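Local coordinates for trypsin-resistant surface T6 protein (Streptococcus pyogenes serotype M6, PDB 4P0D) that forms the repeating backbone subunit of the pili on the streptococcal surface, probably polymerised by sortase and anchored to the cell wall, at residues A[36-41]-A[116-121]; A[75-80]-A[86-91]; A[224-227]-A[232-235]; A[267-270]-A[275-278]; A[424-429]-A[436-441]. The protein carries 1 engineered substitution. All coordinates share one frame; numbering follows the deposited sequence.

Interaction 1: A[36-41]-A[116-121]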
# COMPACT_ATOMS: atom_id res chain seq x y z
N ASP A 36 -20.26 56.81 -9.26
CA ASP A 36 -21.71 56.68 -9.33
C ASP A 36 -22.17 55.96 -10.60
O ASP A 36 -23.37 55.74 -10.80
CB ASP A 36 -22.36 58.06 -9.26
CG ASP A 36 -22.28 58.81 -10.59
OD1 ASP A 36 -21.18 58.90 -11.16
OD2 ASP A 36 -23.32 59.29 -11.08
N SER A 37 -21.21 55.58 -11.45
CA SER A 37 -21.49 54.86 -12.68
C SER A 37 -20.48 53.73 -12.88
O SER A 37 -19.28 53.93 -12.68
CB SER A 37 -21.43 55.84 -13.86
OG SER A 37 -21.93 55.26 -15.04
N PHE A 38 -20.96 52.56 -13.28
CA PHE A 38 -20.11 51.40 -13.57
C PHE A 38 -19.73 51.36 -15.04
O PHE A 38 -20.60 51.35 -15.92
CB PHE A 38 -20.83 50.09 -13.22
CG PHE A 38 -20.04 48.86 -13.58
CD1 PHE A 38 -18.91 48.50 -12.86
CD2 PHE A 38 -20.42 48.05 -14.65
CE1 PHE A 38 -18.18 47.37 -13.18
CE2 PHE A 38 -19.69 46.92 -14.99
CZ PHE A 38 -18.56 46.58 -14.24
N ILE A 39 -18.43 51.26 -15.31
CA ILE A 39 -17.92 51.29 -16.68
C ILE A 39 -17.71 49.86 -17.21
O ILE A 39 -18.44 49.40 -18.10
CB ILE A 39 -16.60 52.10 -16.74
CG1 ILE A 39 -16.78 53.45 -16.02
CG2 ILE A 39 -16.13 52.31 -18.18
CD1 ILE A 39 -15.64 54.44 -16.25
N ASN A 40 -16.73 49.15 -16.65
CA ASN A 40 -16.34 47.83 -17.13
C ASN A 40 -15.46 47.12 -16.11
O ASN A 40 -15.17 47.66 -15.04
CB ASN A 40 -15.60 47.95 -18.48
CG ASN A 40 -14.25 48.64 -18.35
OD1 ASN A 40 -13.94 49.23 -17.32
ND2 ASN A 40 -13.44 48.58 -19.41
N PHE A 41 -15.01 45.92 -16.46
CA PHE A 41 -14.00 45.21 -15.68
C PHE A 41 -12.61 45.40 -16.25
O PHE A 41 -12.43 45.23 -17.45
CB PHE A 41 -14.30 43.73 -15.67
CG PHE A 41 -15.48 43.39 -14.84
CD1 PHE A 41 -15.43 43.55 -13.46
CD2 PHE A 41 -16.63 42.92 -15.42
CE1 PHE A 41 -16.53 43.24 -12.68
CE2 PHE A 41 -17.73 42.61 -14.64
CZ PHE A 41 -17.68 42.77 -13.27
N ALA A 116 -19.04 39.40 -8.62
CA ALA A 116 -20.16 40.28 -8.26
C ALA A 116 -20.40 41.22 -9.44
O ALA A 116 -19.47 41.87 -9.93
CB ALA A 116 -19.86 41.05 -7.00
N SER A 117 -21.65 41.27 -9.89
CA SER A 117 -22.01 41.92 -11.17
C SER A 117 -23.33 42.68 -11.15
O SER A 117 -24.29 42.24 -10.52
CB SER A 117 -22.10 40.86 -12.27
OG SER A 117 -22.50 41.46 -13.49
N TYR A 118 -23.38 43.80 -11.86
CA TYR A 118 -24.61 44.57 -12.02
C TYR A 118 -25.49 44.04 -13.14
O TYR A 118 -26.59 44.54 -13.32
CB TYR A 118 -24.29 46.05 -12.29
CG TYR A 118 -23.62 46.75 -11.15
CD1 TYR A 118 -24.32 47.02 -9.97
CD2 TYR A 118 -22.31 47.16 -11.23
CE1 TYR A 118 -23.71 47.66 -8.90
CE2 TYR A 118 -21.69 47.80 -10.17
CZ TYR A 118 -22.41 48.04 -9.00
OH TYR A 118 -21.80 48.65 -7.93
N ASN A 119 -25.02 43.04 -13.88
CA ASN A 119 -25.74 42.55 -15.05
C ASN A 119 -26.28 41.14 -14.90
O ASN A 119 -26.47 40.43 -15.89
CB ASN A 119 -24.81 42.59 -16.28
CG ASN A 119 -25.57 42.67 -17.59
OD1 ASN A 119 -26.75 43.03 -17.63
ND2 ASN A 119 -24.89 42.36 -18.69
N GLY A 120 -26.53 40.73 -13.66
CA GLY A 120 -27.04 39.39 -13.35
C GLY A 120 -25.98 38.49 -12.73
O GLY A 120 -24.78 38.70 -12.92
N GLU A 121 -26.42 37.48 -11.98
CA GLU A 121 -25.50 36.60 -11.26
C GLU A 121 -24.39 36.11 -12.17
O GLU A 121 -24.66 35.49 -13.19
CB GLU A 121 -26.24 35.40 -10.64
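A small aromatic cluster in the N-terminal Ig-like domain joins Phe38 and Phe41, on the strand starting at residue 38, to Ala116 and Tyr118, where strand 108-116 gives way to a loop. Tyr118 approaches one face of the Phe38 ring with its CD2-CE2 side, offset toward the rim; CD2 lies 3.7 Å from Phe38 CG and CE2 3.9 Å from Phe38 CB. The two rings are inclined at 57°, with centroids 5.3 Å apart, a geometry between stacked and edge-to-face. On the opposite face, the backbone N of Asn40 sits 3.9 Å above the Phe38 ring plane, over its centre. Phe38 CG is anti to the backbone N (chi1 176°), which carries the ring inward to the loop. Its CZ in turn rests over the centre of the Phe41 ring, whose own CZ meets Ala116 O edge-on, in the ring plane, at 3.9 Å. A classic beta bulge at Ile39 and Asn40, opposite Val30, lies between the two phenylalanines, and both turn toward residues 116-118. The loop is kept in shape by an ST turn: Asn119 N donates to Ser117 OG at 3.0 Å, nearly straight at 166°, while the hydroxyl also bonds to Asn123 O. Tyr118 OH has hydrogen bonds to Tyr31 OH and Asp6 OD2. Strand 38-43 pairs antiparallel with strand 20-31, whereas strand 108-116 runs antiparallel to strands 94-101 and 139-155, and Phe38 leans on Ala93 at the turn leading into strand 94-101.

Interaction 2: A[75-80]-A[86-91]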
# COMPACT_ATOMS: atom_id res chain seq x y z
N SER A 75 -5.77 41.34 -5.55
CA SER A 75 -5.77 41.09 -4.12
C SER A 75 -6.00 39.61 -3.88
O SER A 75 -6.48 38.90 -4.76
CB SER A 75 -6.86 41.92 -3.42
OG SER A 75 -8.15 41.52 -3.85
N THR A 76 -5.61 39.17 -2.69
CA THR A 76 -5.80 37.80 -2.25
C THR A 76 -6.58 37.81 -0.94
O THR A 76 -6.17 38.50 -0.00
CB THR A 76 -4.45 37.13 -1.98
OG1 THR A 76 -3.64 37.25 -3.15
CG2 THR A 76 -4.63 35.65 -1.63
N GLU A 77 -7.69 37.06 -0.89
CA GLU A 77 -8.52 36.96 0.33
C GLU A 77 -8.60 35.53 0.87
O GLU A 77 -8.77 34.57 0.11
CB GLU A 77 -9.96 37.39 0.05
CG GLU A 77 -10.12 38.72 -0.65
CD GLU A 77 -9.75 39.90 0.21
OE1 GLU A 77 -9.73 39.79 1.46
OE2 GLU A 77 -9.47 40.96 -0.38
N ASN A 78 -8.51 35.42 2.19
CA ASN A 78 -8.67 34.15 2.88
C ASN A 78 -10.11 34.11 3.39
O ASN A 78 -10.54 35.04 4.04
CB ASN A 78 -7.68 34.08 4.03
CG ASN A 78 -6.26 34.42 3.58
OD1 ASN A 78 -5.79 33.95 2.55
ND2 ASN A 78 -5.58 35.28 4.36
N VAL A 79 -10.84 33.04 3.08
CA VAL A 79 -12.25 32.98 3.40
C VAL A 79 -12.50 31.81 4.34
O VAL A 79 -12.08 30.69 4.08
CB VAL A 79 -13.08 32.88 2.11
CG1 VAL A 79 -14.58 32.89 2.41
CG2 VAL A 79 -12.72 34.04 1.18
N SER A 80 -13.16 32.07 5.46
CA SER A 80 -13.42 31.02 6.43
C SER A 80 -14.53 30.11 5.92
O SER A 80 -15.32 30.49 5.06
CB SER A 80 -13.81 31.61 7.78
OG SER A 80 -15.09 32.22 7.70
N ALA A 86 -18.90 28.70 2.36
CA ALA A 86 -18.04 29.86 2.62
C ALA A 86 -18.69 31.05 1.99
O ALA A 86 -19.26 30.93 0.88
CB ALA A 86 -16.66 29.62 2.04
N THR A 87 -18.65 32.19 2.69
CA THR A 87 -19.21 33.44 2.20
C THR A 87 -18.19 34.58 2.30
O THR A 87 -17.52 34.75 3.31
CB THR A 87 -20.51 33.79 2.94
OG1 THR A 87 -21.51 32.83 2.59
CG2 THR A 87 -21.03 35.17 2.55
N TYR A 88 -18.12 35.36 1.24
CA TYR A 88 -17.22 36.49 1.12
C TYR A 88 -18.03 37.71 0.67
O TYR A 88 -18.86 37.61 -0.24
CB TYR A 88 -16.13 36.16 0.12
CG TYR A 88 -15.24 37.34 -0.16
CD1 TYR A 88 -14.31 37.76 0.78
CD2 TYR A 88 -15.38 38.07 -1.34
CE1 TYR A 88 -13.51 38.86 0.54
CE2 TYR A 88 -14.58 39.18 -1.59
CZ TYR A 88 -13.64 39.55 -0.66
OH TYR A 88 -12.84 40.66 -0.87
N ASN A 89 -17.80 38.85 1.32
CA ASN A 89 -18.53 40.07 1.00
C ASN A 89 -17.66 40.91 0.08
O ASN A 89 -16.70 41.55 0.54
CB ASN A 89 -18.86 40.88 2.25
CG ASN A 89 -19.91 40.22 3.13
OD1 ASN A 89 -20.97 39.79 2.66
ND2 ASN A 89 -19.64 40.15 4.41
N ALA A 90 -17.98 40.89 -1.20
CA ALA A 90 -17.18 41.59 -2.20
C ALA A 90 -17.48 43.07 -2.09
O ALA A 90 -18.62 43.45 -1.83
CB ALA A 90 -17.53 41.10 -3.60
N ARG A 91 -16.45 43.90 -2.27
CA ARG A 91 -16.63 45.36 -2.31
C ARG A 91 -16.60 45.83 -3.76
O ARG A 91 -15.53 45.95 -4.36
CB ARG A 91 -15.53 46.06 -1.52
CG ARG A 91 -15.71 47.57 -1.52
CD ARG A 91 -14.46 48.31 -1.06
NE ARG A 91 -14.44 48.38 0.39
O HOH W 1 -17.43 32.02 5.34
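Apolar contact joins Val79 to Ala86 and Tyr88 where two strands meet, their short axes approaching to 8.0 Å and running roughly antiparallel at 141°. The branches of Val79 divide the work: CG1, anti to the backbone N (chi1 -177°), reaches Ala86 CB at 3.9 Å, while CG2 turns to Tyr88 CD1 at 4.1 Å. Mixed contact follows further along, where Glu77 crosses Tyr88 at about a right angle. The Glu77 chain bends at chi2 and brings its CG methylene beside the phenol end, 3.3 Å from Tyr88 OH. The carboxylate plane is inclined 33° to the ring. Polar contact is carried by water: one molecule donates to Ser80 O at 2.6 Å and accepts from Thr87 N at 2.9 Å, bridging backbones too far apart to bond directly. Ala86 CB packs close by, 3.4 Å from the same Ser80 O. The connection between the strands holds Ser82 and Thr85 of the calcium site, and the Thr87 side chain is about 6 Å from the metal. Strand 75-79 pairs with strand 20-31 and strand 86-91 with strand 7-13, both antiparallel; Tyr88 also touches Leu23 of the former partner and meets Tyr96 edge-to-face.

Interaction 3: A[224-227]-A[232-235]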
# COMPACT_ATOMS: atom_id res chain seq x y z
N GLY A 224 10.13 -0.56 -18.90
CA GLY A 224 9.12 -0.36 -17.86
C GLY A 224 7.80 0.12 -18.41
O GLY A 224 6.82 0.21 -17.67
N SER A 225 7.76 0.40 -19.72
CA SER A 225 6.58 0.92 -20.37
C SER A 225 5.43 -0.04 -20.22
O SER A 225 5.54 -1.23 -20.53
CB SER A 225 6.82 1.19 -21.85
OG SER A 225 7.76 2.23 -22.02
N VAL A 226 4.32 0.49 -19.74
CA VAL A 226 3.10 -0.27 -19.57
C VAL A 226 2.25 -0.03 -20.82
O VAL A 226 1.70 1.07 -21.00
CB VAL A 226 2.34 0.20 -18.33
CG1 VAL A 226 1.08 -0.64 -18.11
CG2 VAL A 226 3.25 0.15 -17.11
N MET A 227 2.17 -1.04 -21.68
CA MET A 227 1.53 -0.89 -23.00
C MET A 227 0.20 -1.63 -23.07
O MET A 227 0.14 -2.82 -22.77
CB MET A 227 2.46 -1.45 -24.09
CG MET A 227 3.86 -0.84 -24.12
SD MET A 227 3.90 0.95 -24.35
CE MET A 227 3.20 1.06 -26.00
N LYS A 232 0.82 3.70 -24.45
CA LYS A 232 1.56 3.66 -23.19
C LYS A 232 0.73 4.35 -22.09
O LYS A 232 0.51 5.57 -22.14
CB LYS A 232 2.89 4.37 -23.36
CG LYS A 232 3.81 4.23 -22.16
CD LYS A 232 4.84 5.35 -22.11
CE LYS A 232 6.10 4.97 -22.83
NZ LYS A 232 7.13 6.04 -22.64
N ILE A 233 0.25 3.59 -21.11
CA ILE A 233 -0.57 4.19 -20.06
C ILE A 233 0.23 4.49 -18.79
O ILE A 233 -0.29 5.10 -17.85
CB ILE A 233 -1.79 3.33 -19.68
CG1 ILE A 233 -1.38 1.97 -19.10
CG2 ILE A 233 -2.69 3.16 -20.90
CD1 ILE A 233 -2.52 1.21 -18.46
N GLY A 234 1.47 4.04 -18.75
CA GLY A 234 2.31 4.30 -17.60
C GLY A 234 3.68 3.67 -17.77
O GLY A 234 4.00 3.11 -18.81
N ILE A 235 4.48 3.78 -16.72
CA ILE A 235 5.83 3.22 -16.68
C ILE A 235 6.08 2.74 -15.26
O ILE A 235 5.78 3.45 -14.28
CB ILE A 235 6.91 4.25 -17.05
CG1 ILE A 235 6.62 4.92 -18.39
CG2 ILE A 235 8.28 3.59 -17.13
CD1 ILE A 235 7.67 5.94 -18.76
O HOH W 2 8.96 4.51 -21.33
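Ser225 OG is gripped twice: a water donates to it at 2.7 Å and in turn accepts from Lys232 NZ at 2.7 Å, and the hydroxyl is also hydrogen-bonded to Asp223 OD1. The bridge ties together the two arms of a beta hairpin, strands 225-228 and 231-238, in the Cna-B-like domain. Lys232 arrives there because its chain, extended at first, bends at chi3 (-91°) and passes CE alongside the serine, 3.3 Å from OG. On the same face of the hairpin Met227 folds back through two bends and sets SD against Lys232 CB at 3.7 Å, the thioether crossing the lysine chain at a slant. The backbone is held by two bonds at Val226. Its N donates to Gly234 O at 2.8 Å, from above the carbonyl plane, and its O accepts from Ile233 N at 2.9 Å, almost head-on to the carbonyl. Ser225 pairs with Ile235 and Met227 with Lys232, both non-hydrogen-bonded antiparallel pairs, so the register slips by one residue at Ile233, whose backbone turns out of extended form (psi -8°). Ile233 CG1, wedged between its backbone N and carbonyl carbon, meets Val226 CG1 at 3.7 Å; Val226 also packs on Val211, and Ile233 on Trp213, of strand 202-213. At the other end of the pairing, the CA-H of Ile235 points to Gly224 O, with CA and O 3.3 Å apart.

Interaction 4: A[267-270]-A[275-278]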
# COMPACT_ATOMS: atom_id res chain seq x y z
N ASN A 267 13.03 -16.61 4.66
CA ASN A 267 13.44 -17.03 6.01
C ASN A 267 13.45 -15.90 7.05
O ASN A 267 13.47 -16.18 8.24
CB ASN A 267 14.81 -17.70 5.96
CG ASN A 267 15.92 -16.73 5.67
OD1 ASN A 267 16.65 -16.32 6.57
ND2 ASN A 267 16.04 -16.34 4.43
N LYS A 268 13.42 -14.64 6.61
CA LYS A 268 13.36 -13.48 7.51
C LYS A 268 11.93 -13.10 7.91
O LYS A 268 11.72 -12.10 8.61
CB LYS A 268 14.03 -12.26 6.88
CG LYS A 268 15.51 -12.43 6.60
CD LYS A 268 15.97 -11.43 5.54
CE LYS A 268 17.48 -11.27 5.55
NZ LYS A 268 17.93 -10.27 4.53
N ALA A 269 10.94 -13.90 7.51
CA ALA A 269 9.57 -13.60 7.86
C ALA A 269 9.46 -13.54 9.37
O ALA A 269 9.92 -14.44 10.09
CB ALA A 269 8.62 -14.62 7.29
N ILE A 270 8.83 -12.48 9.84
CA ILE A 270 8.60 -12.27 11.27
C ILE A 270 7.51 -13.19 11.79
O ILE A 270 6.47 -13.33 11.15
CB ILE A 270 8.20 -10.80 11.52
CG1 ILE A 270 9.36 -9.86 11.14
CG2 ILE A 270 7.71 -10.60 12.95
CD1 ILE A 270 10.69 -10.10 11.84
N GLY A 275 4.04 -9.17 12.58
CA GLY A 275 3.60 -9.60 11.25
C GLY A 275 4.48 -9.08 10.13
O GLY A 275 5.58 -8.56 10.35
N ASN A 276 3.99 -9.22 8.90
CA ASN A 276 4.80 -8.92 7.74
C ASN A 276 4.01 -8.04 6.79
O ASN A 276 3.29 -8.56 5.92
CB ASN A 276 5.21 -10.23 7.05
CG ASN A 276 5.99 -11.14 7.97
OD1 ASN A 276 7.20 -11.05 8.04
ND2 ASN A 276 5.29 -11.96 8.72
N PRO A 277 4.09 -6.70 6.99
CA PRO A 277 3.28 -5.80 6.21
C PRO A 277 3.92 -5.33 4.90
O PRO A 277 5.14 -5.36 4.74
CB PRO A 277 3.10 -4.60 7.15
CG PRO A 277 4.37 -4.55 7.92
CD PRO A 277 4.90 -5.97 7.97
N ASN A 278 3.08 -4.90 3.99
CA ASN A 278 3.47 -4.07 2.88
C ASN A 278 2.99 -2.63 3.13
O ASN A 278 2.61 -2.30 4.20
CB ASN A 278 2.94 -4.62 1.57
CG ASN A 278 1.44 -4.56 1.45
OD1 ASN A 278 0.76 -4.75 2.42
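The side-chain amide of Asn276 reads both backbone polar groups of Ile270: OD1 accepts from Ile270 N at 2.8 Å, and ND2 donates to Ile270 O at 3.0 Å. Both acceptors are met in their carbonyl plane on a lone pair, and Ile270 O lies close to the amide plane of Asn276, so the pair of bonds fixes the rotation of the amide and suits OD1 facing the N-H and ND2 facing the carbonyl. Each side of the second bond has a further partner: ND2 also donates to Val316 O, and Ile270 O also bonds to Thr318 OG1. Asn276 CG stands anti to the carbonyl carbon (chi1 -59°), sending the amide across to the loop. Around the clamp the packing is light. Asn276 OD1 is 3.5 Å from Ala269 CA and 3.6 Å from Ile270 CB, while Ile270 CB also lies 3.6 Å from Gly275 O. Gly275 takes a positive phi (60°) at the entry to the strand. Two residues beyond the clamp, Asn278 CG is covalently linked to Lys152 NZ, the intramolecular isopeptide bond of this domain. The loop 267-270 follows strand 258-265, and Gln364, in the sequence range of the next, prealbumin-like domain, donates to the carbonyls of Asn267 and Ala269; strand 276-285 runs antiparallel between strands 192-197 and 307-316.

Interaction 5: A[424-429]-A[436-441]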
# COMPACT_ATOMS: atom_id res chain seq x y z
N VAL A 424 11.49 -31.03 0.45
CA VAL A 424 10.70 -30.07 1.23
C VAL A 424 10.16 -28.90 0.39
O VAL A 424 9.21 -28.25 0.80
CB VAL A 424 11.47 -29.55 2.46
CG1 VAL A 424 11.73 -30.69 3.42
CG2 VAL A 424 12.77 -28.86 2.07
N GLY A 425 10.77 -28.64 -0.77
CA GLY A 425 10.25 -27.64 -1.67
C GLY A 425 11.06 -27.53 -2.94
O GLY A 425 11.59 -28.53 -3.45
N TRP A 426 11.15 -26.30 -3.44
CA TRP A 426 11.81 -25.99 -4.71
C TRP A 426 12.71 -24.77 -4.60
O TRP A 426 12.46 -23.86 -3.81
CB TRP A 426 10.75 -25.74 -5.79
CG TRP A 426 9.83 -26.93 -6.01
CD1 TRP A 426 8.60 -27.13 -5.47
CD2 TRP A 426 10.09 -28.05 -6.85
NE1 TRP A 426 8.07 -28.32 -5.92
CE2 TRP A 426 8.97 -28.90 -6.77
CE3 TRP A 426 11.17 -28.43 -7.68
CZ2 TRP A 426 8.89 -30.12 -7.47
CZ3 TRP A 426 11.09 -29.65 -8.38
CH2 TRP A 426 9.96 -30.47 -8.26
N LEU A 427 13.74 -24.74 -5.44
CA LEU A 427 14.66 -23.62 -5.53
C LEU A 427 14.65 -23.07 -6.93
O LEU A 427 14.75 -23.83 -7.89
CB LEU A 427 16.08 -24.09 -5.16
CG LEU A 427 16.30 -24.41 -3.68
CD1 LEU A 427 17.58 -25.19 -3.46
CD2 LEU A 427 16.30 -23.13 -2.86
N LYS A 428 14.51 -21.75 -7.06
CA LYS A 428 14.58 -21.08 -8.35
C LYS A 428 15.32 -19.76 -8.20
O LYS A 428 14.85 -18.88 -7.46
CB LYS A 428 13.18 -20.80 -8.90
CG LYS A 428 13.20 -20.23 -10.30
CD LYS A 428 11.80 -19.91 -10.78
CE LYS A 428 11.83 -19.16 -12.10
NZ LYS A 428 10.45 -18.76 -12.48
N ASN A 429 16.46 -19.62 -8.88
CA ASN A 429 17.31 -18.42 -8.77
C ASN A 429 17.60 -18.03 -7.32
O ASN A 429 17.42 -16.87 -6.94
CB ASN A 429 16.66 -17.23 -9.46
CG ASN A 429 16.40 -17.49 -10.93
OD1 ASN A 429 17.21 -18.14 -11.61
ND2 ASN A 429 15.28 -16.99 -11.43
N ASP A 436 3.65 -26.44 -2.45
CA ASP A 436 2.40 -25.88 -2.97
C ASP A 436 2.56 -24.60 -3.78
O ASP A 436 1.63 -24.17 -4.45
CB ASP A 436 1.38 -25.68 -1.84
CG ASP A 436 0.84 -27.00 -1.29
OD1 ASP A 436 0.74 -27.99 -2.06
OD2 ASP A 436 0.53 -27.04 -0.09
N SER A 437 3.74 -23.99 -3.72
CA SER A 437 4.05 -22.82 -4.53
C SER A 437 5.11 -23.14 -5.60
O SER A 437 5.91 -22.28 -5.97
CB SER A 437 4.50 -21.67 -3.64
OG SER A 437 3.38 -21.05 -3.04
N ARG A 438 5.11 -24.38 -6.09
CA ARG A 438 6.05 -24.79 -7.14
C ARG A 438 5.99 -23.83 -8.34
O ARG A 438 4.92 -23.71 -8.96
CB ARG A 438 5.74 -26.22 -7.59
CG ARG A 438 6.70 -26.74 -8.64
CD ARG A 438 6.25 -28.10 -9.13
NE ARG A 438 7.24 -28.75 -9.99
CZ ARG A 438 7.18 -30.04 -10.34
NH1 ARG A 438 6.20 -30.81 -9.89
NH2 ARG A 438 8.12 -30.56 -11.12
N PRO A 439 7.10 -23.12 -8.63
CA PRO A 439 7.09 -22.13 -9.69
C PRO A 439 7.39 -22.75 -11.04
O PRO A 439 7.80 -23.92 -11.12
CB PRO A 439 8.21 -21.17 -9.28
CG PRO A 439 9.22 -22.07 -8.64
CD PRO A 439 8.42 -23.14 -7.94
N THR A 440 7.17 -21.98 -12.09
CA THR A 440 7.45 -22.43 -13.45
C THR A 440 8.90 -22.13 -13.84
O THR A 440 9.58 -21.34 -13.18
CB THR A 440 6.51 -21.71 -14.43
OG1 THR A 440 6.75 -20.30 -14.37
CG2 THR A 440 5.06 -21.96 -14.05
N GLY A 441 9.38 -22.76 -14.91
CA GLY A 441 10.75 -22.55 -15.40
C GLY A 441 11.44 -23.89 -15.59
O GLY A 441 11.04 -24.87 -14.97
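Arg438 leaves its backbone with CG opposite the amide nitrogen (chi1 -178°) and stays extended as far as NE, laying its whole length across one face of Trp426. The indole is turned to receive it by its own first torsion, which puts CG beside the backbone N. Contact runs in order along the arginine: CG sits over the five-membered ring, 3.6 Å from its centroid and 18° off the normal, a CH-pi contact, and the guanidinium covers the outer part of the six-membered ring. There the two flat groups are nearly parallel, their planes 16° apart, with Arg438 NE and CZ each 3.3 Å from Trp426 CZ2 and NH2 3.4 Å from Trp426 CH2. Trp426 and Lys428 sit on strand 425-428, an inner strand of a four-stranded antiparallel sheet; residues 436-441 belong to the loop that returns from strand 431-434, its hairpin partner, to strand 445-451 on the other flank. Pro439 fills the place between the two side chains, CD 4.1 Å from Trp426 CB and CG 4.0 Å from Lys428 CD, the lysine chain and the proline ring running past one another head to tail. Val444 touches Trp426, Lys428 and Pro439, and Tyr433 of strand 431-434 touches the last two. Beyond the proline the fully extended lysine reaches the loop backbone: Lys428 NZ donates to Thr440 O at 2.8 Å, from a position tilted out of the carbonyl plane.

Overall arrangement
The five contacts are spread along an elongated pilin, with interactions 1 and 5 on opposite sides of the chain's centre, about 77 Å apart between their centres. Interactions 1 and 2 share the N-terminal Ig-like domain, their centres about 18 Å apart, and touch through Ala116 CB and Ala90 CB at 4.1 Å; the Thr87 side chain of interaction 2 is about 6 Å from the bound calcium ion. Interactions 3 and 4 belong to the Cna-B-like domain, centres about 30 Å apart, and interaction 4 contains the asparagine of the isopeptide bond. Interaction 5 comes within about 10 Å of interaction 4, nearest atoms, without touching it, and its centre is about 30 Å from that of interaction 3.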